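Local coordinates for myosin-I heavy chain (Dictyostelium discoideum, PDB 5EJY), which is an actin-based motor with ATPase activity, involved in early phagocytosis and adhesion, and is represented here by its first MyTH4-FERM tail module, at residues P3-D8 with K141-F146; Y14-Y19 with I105-I110; P422-F427 with K445-V450; F427-N432 with L477-G482. One frame throughout, in Å; residues are numbered along the deposited sequence.

Interaction 1 (P3-D8 with K141-F146)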
loop_
_atom_site.group_PDB
_atom_site.type_symbol
_atom_site.label_atom_id
_atom_site.label_comp_id
_atom_site.label_asym_id
_atom_site.label_seq_id
_atom_site.Cartn_x
_atom_site.Cartn_y
_atom_site.Cartn_z
ATOM N N PRO A 3 18.751 -14.785 -0.001
ATOM C CA PRO A 3 19.807 -15.288 0.884
ATOM C C PRO A 3 19.238 -16.068 2.067
ATOM O O PRO A 3 18.246 -15.653 2.669
ATOM C CB PRO A 3 20.490 -14.006 1.377
ATOM C CG PRO A 3 19.490 -12.927 1.172
ATOM C CD PRO A 3 18.738 -13.316 -0.061
ATOM N N GLN A 4 19.858 -17.199 2.389
ATOM C CA GLN A 4 19.434 -17.996 3.525
ATOM C C GLN A 4 19.573 -17.193 4.812
ATOM O O GLN A 4 20.457 -16.345 4.941
ATOM C CB GLN A 4 20.265 -19.280 3.614
ATOM C CG GLN A 4 20.073 -20.212 2.438
ATOM C CD GLN A 4 18.682 -20.795 2.389
ATOM O OE1 GLN A 4 18.119 -21.164 3.419
ATOM N NE2 GLN A 4 18.113 -20.878 1.194
ATOM N N ILE A 5 18.682 -17.452 5.760
ATOM C CA ILE A 5 18.802 -16.863 7.084
ATOM C C ILE A 5 19.875 -17.666 7.818
ATOM O O ILE A 5 20.611 -17.139 8.654
ATOM C CB ILE A 5 17.467 -16.947 7.853
ATOM C CG1 ILE A 5 16.382 -16.147 7.123
ATOM C CG2 ILE A 5 17.631 -16.419 9.267
ATOM C CD1 ILE A 5 14.980 -16.676 7.362
ATOM N N LEU A 6 19.947 -18.945 7.470
ATOM C CA LEU A 6 20.889 -19.878 8.076
ATOM C C LEU A 6 21.277 -20.941 7.059
ATOM O O LEU A 6 20.409 -21.521 6.403
ATOM C CB LEU A 6 20.237 -20.560 9.278
ATOM C CG LEU A 6 21.196 -21.265 10.232
ATOM C CD1 LEU A 6 22.131 -20.228 10.822
ATOM C CD2 LEU A 6 20.430 -21.970 11.321
ATOM N N ASN A 7 22.572 -21.205 6.925
ATOM C CA ASN A 7 23.037 -22.302 6.070
ATOM C C ASN A 7 22.695 -23.680 6.640
ATOM O O ASN A 7 22.621 -23.852 7.857
ATOM C CB ASN A 7 24.546 -22.205 5.853
ATOM C CG ASN A 7 24.949 -20.933 5.148
ATOM O OD1 ASN A 7 24.270 -20.476 4.225
ATOM N ND2 ASN A 7 26.058 -20.344 5.585
ATOM N N ASP A 8 22.501 -24.666 5.765
ATOM C CA ASP A 8 22.212 -26.021 6.223
ATOM C C ASP A 8 23.274 -26.488 7.223
ATOM O O ASP A 8 22.979 -27.228 8.157
ATOM C CB ASP A 8 22.135 -27.012 5.048
ATOM C CG ASP A 8 20.805 -26.948 4.299
ATOM O OD1 ASP A 8 19.796 -26.473 4.870
ATOM O OD2 ASP A 8 20.766 -27.393 3.131
ATOM N N LYS A 141 18.823 -12.447 18.912
ATOM C CA LYS A 141 19.245 -13.410 19.929
ATOM C C LYS A 141 18.620 -14.786 19.733
ATOM O O LYS A 141 19.139 -15.792 20.223
ATOM C CB LYS A 141 18.905 -12.889 21.332
ATOM C CG LYS A 141 19.559 -11.560 21.675
ATOM C CD LYS A 141 21.004 -11.524 21.211
ATOM N N LEU A 142 17.511 -14.842 19.003
ATOM C CA LEU A 142 16.796 -16.098 18.843
ATOM C C LEU A 142 16.696 -16.557 17.393
ATOM O O LEU A 142 16.476 -17.734 17.127
ATOM C CB LEU A 142 15.394 -15.983 19.461
ATOM C CG LEU A 142 14.399 -17.139 19.290
ATOM C CD1 LEU A 142 14.890 -18.450 19.951
ATOM C CD2 LEU A 142 13.051 -16.713 19.859
ATOM N N ILE A 143 16.866 -15.637 16.450
ATOM C CA ILE A 143 16.507 -15.939 15.072
ATOM C C ILE A 143 17.242 -17.135 14.454
ATOM O O ILE A 143 16.663 -17.851 13.669
ATOM C CB ILE A 143 16.644 -14.727 14.144
ATOM C CG1 ILE A 143 16.073 -15.058 12.760
ATOM C CG2 ILE A 143 18.090 -14.248 14.089
ATOM C CD1 ILE A 143 15.732 -13.812 11.942
ATOM N N LYS A 144 18.512 -17.335 14.788
ATOM C CA LYS A 144 19.242 -18.482 14.242
ATOM C C LYS A 144 18.715 -19.813 14.782
ATOM O O LYS A 144 18.643 -20.803 14.058
ATOM C CB LYS A 144 20.739 -18.351 14.503
ATOM C CG LYS A 144 21.347 -17.090 13.922
ATOM C CD LYS A 144 22.275 -17.389 12.759
ATOM C CE LYS A 144 23.317 -16.284 12.591
ATOM N NZ LYS A 144 24.194 -16.510 11.408
ATOM N N TYR A 145 18.337 -19.834 16.055
ATOM C CA TYR A 145 17.773 -21.038 16.643
ATOM C C TYR A 145 16.434 -21.345 16.005
ATOM O O TYR A 145 16.115 -22.497 15.730
ATOM C CB TYR A 145 17.601 -20.875 18.153
ATOM C CG TYR A 145 18.906 -20.684 18.883
ATOM C CD1 TYR A 145 19.681 -21.785 19.264
ATOM C CD2 TYR A 145 19.373 -19.418 19.188
ATOM C CE1 TYR A 145 20.885 -21.606 19.937
ATOM C CE2 TYR A 145 20.572 -19.235 19.853
ATOM C CZ TYR A 145 21.321 -20.335 20.224
ATOM O OH TYR A 145 22.511 -20.153 20.888
ATOM N N PHE A 146 15.643 -20.304 15.763
ATOM C CA PHE A 146 14.327 -20.513 15.192
ATOM C C PHE A 146 14.470 -20.922 13.740
ATOM O O PHE A 146 13.751 -21.786 13.261
ATOM C CB PHE A 146 13.426 -19.263 15.322
ATOM C CG PHE A 146 12.088 -19.453 14.691
ATOM C CD1 PHE A 146 11.176 -20.341 15.234
ATOM C CD2 PHE A 146 11.760 -18.797 13.519
ATOM C CE1 PHE A 146 9.938 -20.553 14.627
ATOM C CE2 PHE A 146 10.523 -19.016 12.904
ATOM C CZ PHE A 146 9.617 -19.881 13.465
#
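Leu6 lays its CD1 methyl across the aliphatic stem of Lys144, with Leu6 CD1 and Lys144 CD 3.4 Å apart, tighter than usual van der Waals contact between carbons. The contact seats the irregular N-terminal segment 3-8 on the first turn of helix 143-155 in the helical MyTH4 part of the tail. The lysine chain bends at chi2 (-111°), which turns CD to meet the leucine branch obliquely. The second leucine methyl takes a different partner: Leu6 CD2 lies 3.5 Å from the backbone Lys144 O, so the two branches rest on both the side chain and the main chain of one residue. One step earlier, Ile5 meets Ile143 more loosely, their side chains crossing at about a right angle. The two segments together bury 196 Å², largely through side-chain carbons, and no polar pair joins them. Polar ties run to other residues: Ile5 N is hydrogen-bonded to Tyr171 OH, and Leu6 O accepts from Lys151 NZ, fixing the backbone on both sides of the Ile5-Leu6 peptide. Ile5 also packs on Leu174 of helix 161-180, so the segment bridges two helices. Within the isoleucine pair, Ile5 CG2 is the touching branch, 4.1 Å from Ile143 CG1.

Interaction 2 (Y14-Y19 with I105-I110)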
loop_
_atom_site.group_PDB
_atom_site.type_symbol
_atom_site.label_atom_id
_atom_site.label_comp_id
_atom_site.label_asym_id
_atom_site.label_seq_id
_atom_site.Cartn_x
_atom_site.Cartn_y
_atom_site.Cartn_z
ATOM N N TYR A 14 22.987 -24.451 16.035
ATOM C CA TYR A 14 21.992 -23.665 16.749
ATOM C C TYR A 14 20.834 -24.535 17.189
ATOM O O TYR A 14 19.847 -24.703 16.474
ATOM C CB TYR A 14 21.512 -22.495 15.881
ATOM C CG TYR A 14 22.593 -21.474 15.629
ATOM C CD1 TYR A 14 22.799 -20.428 16.515
ATOM C CD2 TYR A 14 23.414 -21.561 14.516
ATOM C CE1 TYR A 14 23.785 -19.492 16.297
ATOM C CE2 TYR A 14 24.404 -20.629 14.288
ATOM C CZ TYR A 14 24.586 -19.597 15.185
ATOM O OH TYR A 14 25.567 -18.660 14.977
ATOM N N SER A 15 20.967 -25.100 18.378
ATOM C CA SER A 15 19.957 -25.993 18.906
ATOM C C SER A 15 19.118 -25.275 19.949
ATOM O O SER A 15 19.667 -24.726 20.901
ATOM C CB SER A 15 20.623 -27.213 19.545
ATOM O OG SER A 15 19.661 -27.972 20.249
ATOM N N PHE A 16 17.798 -25.295 19.779
ATOM C CA PHE A 16 16.903 -24.628 20.725
ATOM C C PHE A 16 17.083 -25.155 22.146
ATOM O O PHE A 16 16.814 -24.446 23.109
ATOM C CB PHE A 16 15.437 -24.774 20.303
ATOM C CG PHE A 16 14.489 -23.915 21.109
ATOM C CD1 PHE A 16 14.536 -22.528 21.016
ATOM C CD2 PHE A 16 13.558 -24.493 21.958
ATOM C CE1 PHE A 16 13.680 -21.738 21.752
ATOM C CE2 PHE A 16 12.690 -23.711 22.693
ATOM C CZ PHE A 16 12.751 -22.323 22.595
ATOM N N TYR A 17 17.521 -26.408 22.271
ATOM C CA TYR A 17 17.840 -26.969 23.580
ATOM C C TYR A 17 18.761 -26.036 24.356
ATOM O O TYR A 17 18.540 -25.765 25.536
ATOM C CB TYR A 17 18.518 -28.335 23.418
ATOM C CG TYR A 17 18.997 -28.944 24.716
ATOM C CD1 TYR A 17 18.129 -29.664 25.517
ATOM C CD2 TYR A 17 20.316 -28.803 25.134
ATOM C CE1 TYR A 17 18.544 -30.232 26.694
ATOM C CE2 TYR A 17 20.751 -29.375 26.326
ATOM C CZ TYR A 17 19.850 -30.092 27.096
ATOM O OH TYR A 17 20.235 -30.673 28.282
ATOM N N ASP A 18 19.812 -25.565 23.698
ATOM C CA ASP A 18 20.781 -24.711 24.356
ATOM C C ASP A 18 20.182 -23.348 24.670
ATOM O O ASP A 18 20.393 -22.811 25.751
ATOM C CB ASP A 18 22.021 -24.543 23.490
ATOM C CG ASP A 18 22.830 -25.831 23.382
ATOM O OD1 ASP A 18 22.861 -26.586 24.377
ATOM O OD2 ASP A 18 23.407 -26.089 22.308
ATOM N N TYR A 19 19.432 -22.792 23.721
ATOM C CA TYR A 19 18.812 -21.482 23.937
ATOM C C TYR A 19 17.874 -21.544 25.134
ATOM O O TYR A 19 17.910 -20.686 26.013
ATOM C CB TYR A 19 18.037 -21.032 22.694
ATOM C CG TYR A 19 17.274 -19.744 22.927
ATOM C CD1 TYR A 19 16.035 -19.766 23.542
ATOM C CD2 TYR A 19 17.805 -18.519 22.557
ATOM C CE1 TYR A 19 15.331 -18.596 23.786
ATOM C CE2 TYR A 19 17.106 -17.335 22.793
ATOM C CZ TYR A 19 15.868 -17.391 23.404
ATOM O OH TYR A 19 15.155 -16.238 23.655
ATOM N N ILE A 105 6.950 -14.963 22.419
ATOM C CA ILE A 105 5.961 -15.533 21.516
ATOM C C ILE A 105 6.543 -16.672 20.690
ATOM O O ILE A 105 5.945 -17.752 20.603
ATOM C CB ILE A 105 5.342 -14.451 20.585
ATOM C CG1 ILE A 105 4.563 -13.419 21.414
ATOM C CG2 ILE A 105 4.452 -15.091 19.509
ATOM C CD1 ILE A 105 4.443 -12.048 20.728
ATOM N N TYR A 106 7.705 -16.462 20.084
ATOM C CA TYR A 106 8.267 -17.524 19.256
ATOM C C TYR A 106 8.599 -18.775 20.078
ATOM O O TYR A 106 8.404 -19.884 19.611
ATOM C CB TYR A 106 9.509 -17.044 18.514
ATOM C CG TYR A 106 9.217 -16.355 17.197
ATOM C CD1 TYR A 106 8.984 -17.092 16.046
ATOM C CD2 TYR A 106 9.161 -14.963 17.111
ATOM C CE1 TYR A 106 8.721 -16.470 14.831
ATOM C CE2 TYR A 106 8.902 -14.328 15.892
ATOM C CZ TYR A 106 8.687 -15.091 14.761
ATOM O OH TYR A 106 8.434 -14.486 13.549
ATOM N N CYS A 107 9.091 -18.588 21.298
ATOM C CA CYS A 107 9.438 -19.723 22.155
ATOM C C CYS A 107 8.203 -20.514 22.528
ATOM O O CYS A 107 8.258 -21.738 22.626
ATOM C CB CYS A 107 10.162 -19.269 23.427
ATOM S SG CYS A 107 11.849 -18.777 23.173
ATOM N N GLN A 108 7.092 -19.820 22.765
ATOM C CA GLN A 108 5.835 -20.506 23.052
ATOM C C GLN A 108 5.376 -21.355 21.875
ATOM O O GLN A 108 4.818 -22.440 22.067
ATOM C CB GLN A 108 4.731 -19.520 23.432
ATOM C CG GLN A 108 4.975 -18.792 24.746
ATOM C CD GLN A 108 3.803 -17.903 25.145
ATOM O OE1 GLN A 108 2.682 -18.070 24.657
ATOM N NE2 GLN A 108 4.059 -16.957 26.037
ATOM N N LEU A 109 5.595 -20.864 20.657
ATOM C CA LEU A 109 5.172 -21.611 19.464
ATOM C C LEU A 109 6.101 -22.795 19.167
ATOM O O LEU A 109 5.653 -23.864 18.736
ATOM C CB LEU A 109 5.075 -20.686 18.244
ATOM C CG LEU A 109 4.137 -19.495 18.461
ATOM C CD1 LEU A 109 4.149 -18.534 17.267
ATOM C CD2 LEU A 109 2.714 -19.972 18.772
ATOM N N ILE A 110 7.397 -22.594 19.375
ATOM C CA ILE A 110 8.348 -23.702 19.265
ATOM C C ILE A 110 7.952 -24.787 20.255
ATOM O O ILE A 110 7.812 -25.960 19.892
ATOM C CB ILE A 110 9.777 -23.240 19.556
ATOM C CG1 ILE A 110 10.232 -22.251 18.481
ATOM C CG2 ILE A 110 10.739 -24.447 19.632
ATOM C CD1 ILE A 110 11.445 -21.436 18.863
#
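With CG anti to the backbone N in both Phe16 (chi1 -170°) and Tyr19 (chi1 175°), the two rings leave the first turn of helix 16-23, three residues apart, toward helix 102-112, where Cys107 and Ile110 come to meet them. Ile110 approaches Phe16 from the opposite direction and covers one ring face: its CG2 sits 3.9 Å from the ring centroid and 21° off the normal, a CH-pi contact displaced toward the rim. The other branch also reaches the ring, Ile110 CD1 being 3.7 Å from Phe16 CE1. Cys107 instead meets the ring at its edge, in plane, with SG 3.7 Å from Phe16 CZ. Cys107 SG is closer still to the second aromatic, 3.5 Å from Tyr19 CE1, in an oblique approach. An alanine in place of Phe16 would probably open a gap beside Ile110 and leave the Cys107 sulfur with Tyr19 as its one aromatic partner from helix 16-23. Ile110 also packs on Phe146, and Tyr19 on Leu142, which ties helix 16-23 and the MyTH4 helix 102-112 to the region around helix 143-155. One thiol shared by two rings, with a methyl over a face, implies cohesion by dispersion and weak sulfur-aromatic attraction.

Interaction 3 (P422-F427 with K445-V450)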
loop_
_atom_site.group_PDB
_atom_site.type_symbol
_atom_site.label_atom_id
_atom_site.label_comp_id
_atom_site.label_asym_id
_atom_site.label_seq_id
_atom_site.Cartn_x
_atom_site.Cartn_y
_atom_site.Cartn_z
ATOM N N PRO A 422 2.433 36.719 -1.834
ATOM C CA PRO A 422 1.507 37.249 -2.844
ATOM C C PRO A 422 0.451 36.290 -3.363
ATOM O O PRO A 422 -0.540 36.765 -3.909
ATOM C CB PRO A 422 2.434 37.633 -3.996
ATOM C CG PRO A 422 3.619 36.771 -3.834
ATOM C CD PRO A 422 3.799 36.560 -2.360
ATOM N N TYR A 423 0.654 34.982 -3.225
ATOM C CA TYR A 423 -0.250 34.005 -3.838
ATOM C C TYR A 423 -1.604 33.959 -3.160
ATOM O O TYR A 423 -1.721 34.280 -1.983
ATOM C CB TYR A 423 0.387 32.613 -3.803
ATOM C CG TYR A 423 1.877 32.690 -3.940
ATOM C CD1 TYR A 423 2.459 33.051 -5.145
ATOM C CD2 TYR A 423 2.705 32.454 -2.852
ATOM C CE1 TYR A 423 3.825 33.140 -5.272
ATOM C CE2 TYR A 423 4.073 32.546 -2.969
ATOM C CZ TYR A 423 4.626 32.894 -4.178
ATOM O OH TYR A 423 5.988 32.989 -4.294
ATOM N N PRO A 424 -2.636 33.555 -3.912
ATOM C CA PRO A 424 -3.963 33.257 -3.370
ATOM C C PRO A 424 -3.878 32.138 -2.339
ATOM O O PRO A 424 -2.945 31.325 -2.393
ATOM C CB PRO A 424 -4.741 32.785 -4.601
ATOM C CG PRO A 424 -4.030 33.413 -5.757
ATOM C CD PRO A 424 -2.587 33.399 -5.373
ATOM N N LYS A 425 -4.841 32.098 -1.423
ATOM C CA LYS A 425 -4.836 31.142 -0.324
ATOM C C LYS A 425 -4.858 29.714 -0.837
ATOM O O LYS A 425 -4.208 28.831 -0.272
ATOM C CB LYS A 425 -6.048 31.350 0.586
ATOM C CG LYS A 425 -6.434 30.090 1.354
ATOM C CD LYS A 425 -7.664 30.275 2.229
ATOM C CE LYS A 425 -8.071 28.945 2.854
ATOM N NZ LYS A 425 -9.305 29.056 3.681
ATOM N N ASN A 426 -5.638 29.489 -1.886
ATOM C CA ASN A 426 -5.738 28.170 -2.490
ATOM C C ASN A 426 -4.970 28.149 -3.794
ATOM O O ASN A 426 -5.175 28.996 -4.662
ATOM C CB ASN A 426 -7.201 27.785 -2.721
ATOM C CG ASN A 426 -8.025 27.856 -1.453
ATOM O OD1 ASN A 426 -8.076 26.903 -0.671
ATOM N ND2 ASN A 426 -8.676 28.992 -1.239
ATOM N N PHE A 427 -4.065 27.188 -3.927
ATOM C CA PHE A 427 -3.272 27.085 -5.134
ATOM C C PHE A 427 -2.942 25.612 -5.397
ATOM O O PHE A 427 -3.297 24.731 -4.610
ATOM C CB PHE A 427 -1.985 27.903 -4.996
ATOM C CG PHE A 427 -1.138 27.512 -3.808
ATOM C CD1 PHE A 427 -1.434 27.989 -2.541
ATOM C CD2 PHE A 427 -0.052 26.662 -3.961
ATOM C CE1 PHE A 427 -0.660 27.628 -1.443
ATOM C CE2 PHE A 427 0.727 26.289 -2.875
ATOM C CZ PHE A 427 0.423 26.776 -1.606
ATOM N N LYS A 445 -3.379 30.061 -14.469
ATOM C CA LYS A 445 -2.068 30.632 -14.744
ATOM C C LYS A 445 -1.017 30.212 -13.732
ATOM O O LYS A 445 -1.290 30.126 -12.532
ATOM C CB LYS A 445 -2.160 32.166 -14.774
ATOM C CG LYS A 445 -3.093 32.691 -15.842
ATOM C CD LYS A 445 -3.100 34.201 -15.886
ATOM C CE LYS A 445 -4.000 34.711 -17.000
ATOM N NZ LYS A 445 -3.912 36.195 -17.113
ATOM N N MET A 446 0.189 29.962 -14.227
ATOM C CA MET A 446 1.357 29.750 -13.389
ATOM C C MET A 446 1.775 31.075 -12.773
ATOM O O MET A 446 1.778 32.111 -13.448
ATOM C CB MET A 446 2.521 29.211 -14.217
ATOM C CG MET A 446 2.300 27.817 -14.781
ATOM S SD MET A 446 2.324 26.570 -13.475
ATOM C CE MET A 446 1.953 25.077 -14.415
ATOM N N LEU A 447 2.147 31.039 -11.499
ATOM C CA LEU A 447 2.486 32.266 -10.773
ATOM C C LEU A 447 3.973 32.372 -10.485
ATOM O O LEU A 447 4.529 33.471 -10.468
ATOM C CB LEU A 447 1.698 32.348 -9.470
ATOM C CG LEU A 447 0.181 32.416 -9.604
ATOM C CD1 LEU A 447 -0.434 32.514 -8.225
ATOM C CD2 LEU A 447 -0.246 33.597 -10.481
ATOM N N GLU A 448 4.621 31.230 -10.265
ATOM C CA GLU A 448 6.025 31.216 -9.885
ATOM C C GLU A 448 6.607 29.837 -10.087
ATOM O O GLU A 448 5.906 28.841 -9.927
ATOM C CB GLU A 448 6.166 31.622 -8.413
ATOM C CG GLU A 448 7.595 31.798 -7.944
ATOM C CD GLU A 448 7.692 32.688 -6.710
ATOM O OE1 GLU A 448 6.804 33.553 -6.524
ATOM O OE2 GLU A 448 8.652 32.514 -5.924
ATOM N N SER A 449 7.882 29.775 -10.458
ATOM C CA SER A 449 8.585 28.499 -10.574
ATOM C C SER A 449 9.647 28.397 -9.493
ATOM O O SER A 449 10.698 29.039 -9.571
ATOM C CB SER A 449 9.234 28.339 -11.951
ATOM O OG SER A 449 10.045 27.169 -11.989
ATOM N N VAL A 450 9.363 27.598 -8.474
ATOM C CA VAL A 450 10.264 27.443 -7.347
ATOM C C VAL A 450 11.325 26.393 -7.658
ATOM O O VAL A 450 11.022 25.344 -8.234
ATOM C CB VAL A 450 9.481 27.084 -6.068
ATOM C CG1 VAL A 450 10.429 26.879 -4.899
ATOM C CG2 VAL A 450 8.468 28.190 -5.757
#
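Tyr423 and Glu448 cross at about a right angle, and the glutamate carboxylate comes to the hydroxyl end of the ring with the two planes 61° apart. Glu448 OE1 lies at the ring edge, in its plane, and accepts a hydrogen bond from Tyr423 OH, 2.4 Å between the oxygens, a doubtfully short length, no proof of special strength. The second carboxylate oxygen is poorly angled, so the grip is one-pronged. An extended glutamate chain, with CG anti to the backbone N (chi1 -173°), carries the carboxylate across to the phenol. Beside this polar pair, Leu447 and Pro424 reach toward each other tip to tip, Leu447 CD1 being 3.7 Å from Pro424 CD. Leu447 CD1 also stands at the edge of the tyrosine ring, 4.3 Å from Tyr423 CD1. A phenylalanine in place of Tyr423 would lack the hydroxyl and would probably leave Glu448 OE1 without its donor and the carboxylate freer to turn.

Tyr423 also packs on Ile438 of strand 435-440, and its carbonyl is hydrogen-bonded to His416 NE2. Consecutive residues Leu447 and Glu448 both direct their side chains toward 422-427, both with backbone hydrogen bonds to Ile438. This is a classic beta bulge, set in edge strand 445-450 of a four-stranded antiparallel sheet in the FERM part; the bulge delivers an apolar and an acidic side chain together to the segment leading into strand 426-432.

Interaction 4 (F427-N432 with L477-G482)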
loop_
_atom_site.group_PDB
_atom_site.type_symbol
_atom_site.label_atom_id
_atom_site.label_comp_id
_atom_site.label_asym_id
_atom_site.label_seq_id
_atom_site.Cartn_x
_atom_site.Cartn_y
_atom_site.Cartn_z
ATOM N N PHE A 427 -4.065 27.188 -3.927
ATOM C CA PHE A 427 -3.272 27.085 -5.134
ATOM C C PHE A 427 -2.942 25.612 -5.397
ATOM O O PHE A 427 -3.297 24.731 -4.610
ATOM C CB PHE A 427 -1.985 27.903 -4.996
ATOM C CG PHE A 427 -1.138 27.512 -3.808
ATOM C CD1 PHE A 427 -1.434 27.989 -2.541
ATOM C CD2 PHE A 427 -0.052 26.662 -3.961
ATOM C CE1 PHE A 427 -0.660 27.628 -1.443
ATOM C CE2 PHE A 427 0.727 26.289 -2.875
ATOM C CZ PHE A 427 0.423 26.776 -1.606
ATOM N N VAL A 428 -2.263 25.367 -6.505
ATOM C CA VAL A 428 -1.857 24.011 -6.871
ATOM C C VAL A 428 -0.345 24.054 -6.979
ATOM O O VAL A 428 0.220 25.023 -7.494
ATOM C CB VAL A 428 -2.475 23.610 -8.221
ATOM C CG1 VAL A 428 -1.771 22.379 -8.816
ATOM C CG2 VAL A 428 -3.979 23.358 -8.072
ATOM N N LEU A 429 0.326 23.050 -6.437
ATOM C CA LEU A 429 1.730 22.861 -6.767
ATOM C C LEU A 429 1.791 21.869 -7.919
ATOM O O LEU A 429 1.282 20.748 -7.819
ATOM C CB LEU A 429 2.534 22.361 -5.572
ATOM C CG LEU A 429 2.713 23.378 -4.442
ATOM C CD1 LEU A 429 3.623 22.841 -3.342
ATOM C CD2 LEU A 429 3.283 24.686 -5.009
ATOM N N ALA A 430 2.373 22.299 -9.028
ATOM C CA ALA A 430 2.543 21.432 -10.182
ATOM C C ALA A 430 4.031 21.158 -10.329
ATOM O O ALA A 430 4.796 22.055 -10.697
ATOM C CB ALA A 430 1.981 22.108 -11.430
ATOM N N LEU A 431 4.457 19.938 -10.002
ATOM C CA LEU A 431 5.884 19.616 -10.018
ATOM C C LEU A 431 6.290 18.833 -11.272
ATOM O O LEU A 431 5.625 17.873 -11.676
ATOM C CB LEU A 431 6.314 18.857 -8.751
ATOM C CG LEU A 431 6.210 19.582 -7.401
ATOM C CD1 LEU A 431 4.761 19.629 -6.955
ATOM C CD2 LEU A 431 7.072 18.907 -6.348
ATOM N N ASN A 432 7.377 19.269 -11.898
ATOM C CA ASN A 432 7.929 18.564 -13.049
ATOM C C ASN A 432 9.441 18.734 -13.029
ATOM O O ASN A 432 9.987 19.254 -12.049
ATOM C CB ASN A 432 7.300 19.065 -14.355
ATOM C CG ASN A 432 7.460 20.565 -14.548
ATOM O OD1 ASN A 432 8.409 21.160 -14.056
ATOM N ND2 ASN A 432 6.527 21.176 -15.263
ATOM N N LEU A 477 7.528 29.281 2.056
ATOM C CA LEU A 477 6.123 29.072 1.780
ATOM C C LEU A 477 5.742 27.802 2.527
ATOM O O LEU A 477 6.269 26.733 2.232
ATOM C CB LEU A 477 5.877 28.882 0.280
ATOM C CG LEU A 477 4.520 28.280 -0.124
ATOM C CD1 LEU A 477 3.339 29.099 0.377
ATOM C CD2 LEU A 477 4.429 28.103 -1.640
ATOM N N GLN A 478 4.875 27.923 3.529
ATOM C CA GLN A 478 4.430 26.741 4.254
ATOM C C GLN A 478 3.167 26.267 3.577
ATOM O O GLN A 478 2.071 26.800 3.809
ATOM C CB GLN A 478 4.192 27.009 5.744
ATOM C CG GLN A 478 3.757 25.746 6.494
ATOM C CD GLN A 478 3.592 25.956 7.979
ATOM O OE1 GLN A 478 3.468 27.084 8.445
ATOM N NE2 GLN A 478 3.591 24.862 8.735
ATOM N N ALA A 479 3.345 25.296 2.685
ATOM C CA ALA A 479 2.249 24.767 1.888
ATOM C C ALA A 479 1.511 23.669 2.642
ATOM O O ALA A 479 2.047 22.581 2.843
ATOM C CB ALA A 479 2.774 24.214 0.547
ATOM N N PHE A 480 0.280 23.963 3.050
ATOM C CA PHE A 480 -0.578 22.975 3.684
ATOM C C PHE A 480 -1.233 22.103 2.633
ATOM O O PHE A 480 -1.693 22.589 1.607
ATOM C CB PHE A 480 -1.645 23.648 4.547
ATOM C CG PHE A 480 -1.071 24.364 5.734
ATOM C CD1 PHE A 480 -0.741 23.664 6.886
ATOM C CD2 PHE A 480 -0.804 25.717 5.673
ATOM C CE1 PHE A 480 -0.193 24.309 7.976
ATOM C CE2 PHE A 480 -0.254 26.379 6.774
ATOM C CZ PHE A 480 0.048 25.672 7.922
ATOM N N THR A 481 -1.278 20.806 2.900
ATOM C CA THR A 481 -1.840 19.877 1.936
ATOM C C THR A 481 -2.269 18.621 2.671
ATOM O O THR A 481 -1.685 18.269 3.697
ATOM C CB THR A 481 -0.819 19.547 0.825
ATOM O OG1 THR A 481 -1.453 18.756 -0.187
ATOM C CG2 THR A 481 0.394 18.795 1.396
ATOM N N GLY A 482 -3.303 17.962 2.167
ATOM C CA GLY A 482 -3.788 16.756 2.812
ATOM C C GLY A 482 -2.835 15.576 2.680
ATOM O O GLY A 482 -2.801 14.701 3.539
#
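Strands 427-432 and 477-480 approach within 9.5 Å and meet through side chains alone; they lie in different sheets, and the 100° angle of these segments is consistent with near-orthogonal packing. The CA atoms of Leu429 and Ala479 come nearest, 8.9 Å apart. Phe427 reaches into the gap between the strands: its CG stands between the backbone N and the carbonyl carbon (chi1 57°), which sends the ring toward the other strand. The leading atom, Phe427 CZ, lies 4.1 Å from Ala479 CB, the alanine methyl at the ring edge, near its plane. Leu477 comes obliquely to the same corner, with its CD2 4.2 Å from Phe427 CZ. Ala479 is shared, since its methyl also meets Leu429, with Leu429 CD1 4.2 Å from Ala479 CB. Leu429 CD2 lies in plane at the Phe427 ring edge, which would limit ring movement on that side. All four touching residues are buried and apolar. Strand 426-432 is an inner strand, hydrogen-bonded through its backbone to 410-415 and 435-440; Leu477 also packs on Ile438 of the latter. Helix 484-499 packs Leu487 against Leu429 and Leu490 against Leu431, consistent with the C-terminal helix of a PH-like third FERM lobe.

In the fold
The four contacts fall into two pairs on opposite sides of the chain's centre, one in the helical MyTH4 part and one in the FERM part; the centres of interactions 1 and 3 are about 56 Å apart. Interaction 2 is nested in the loop closed by interaction 1, and the two touch where Lys144 CB lies 3.6 Å from Tyr14 CD1. Interactions 3 and 4 share Phe427 and strand 426-432. Burial separates the members of each pair: interactions 2 and 4 are buried, whereas 1 and 3 are partly buried. Chemistry does not simply follow burial: 1, 2 and 4 are held by carbon (and in 2 sulfur) contacts, whereas 3 adds a hydrogen bond between side chains.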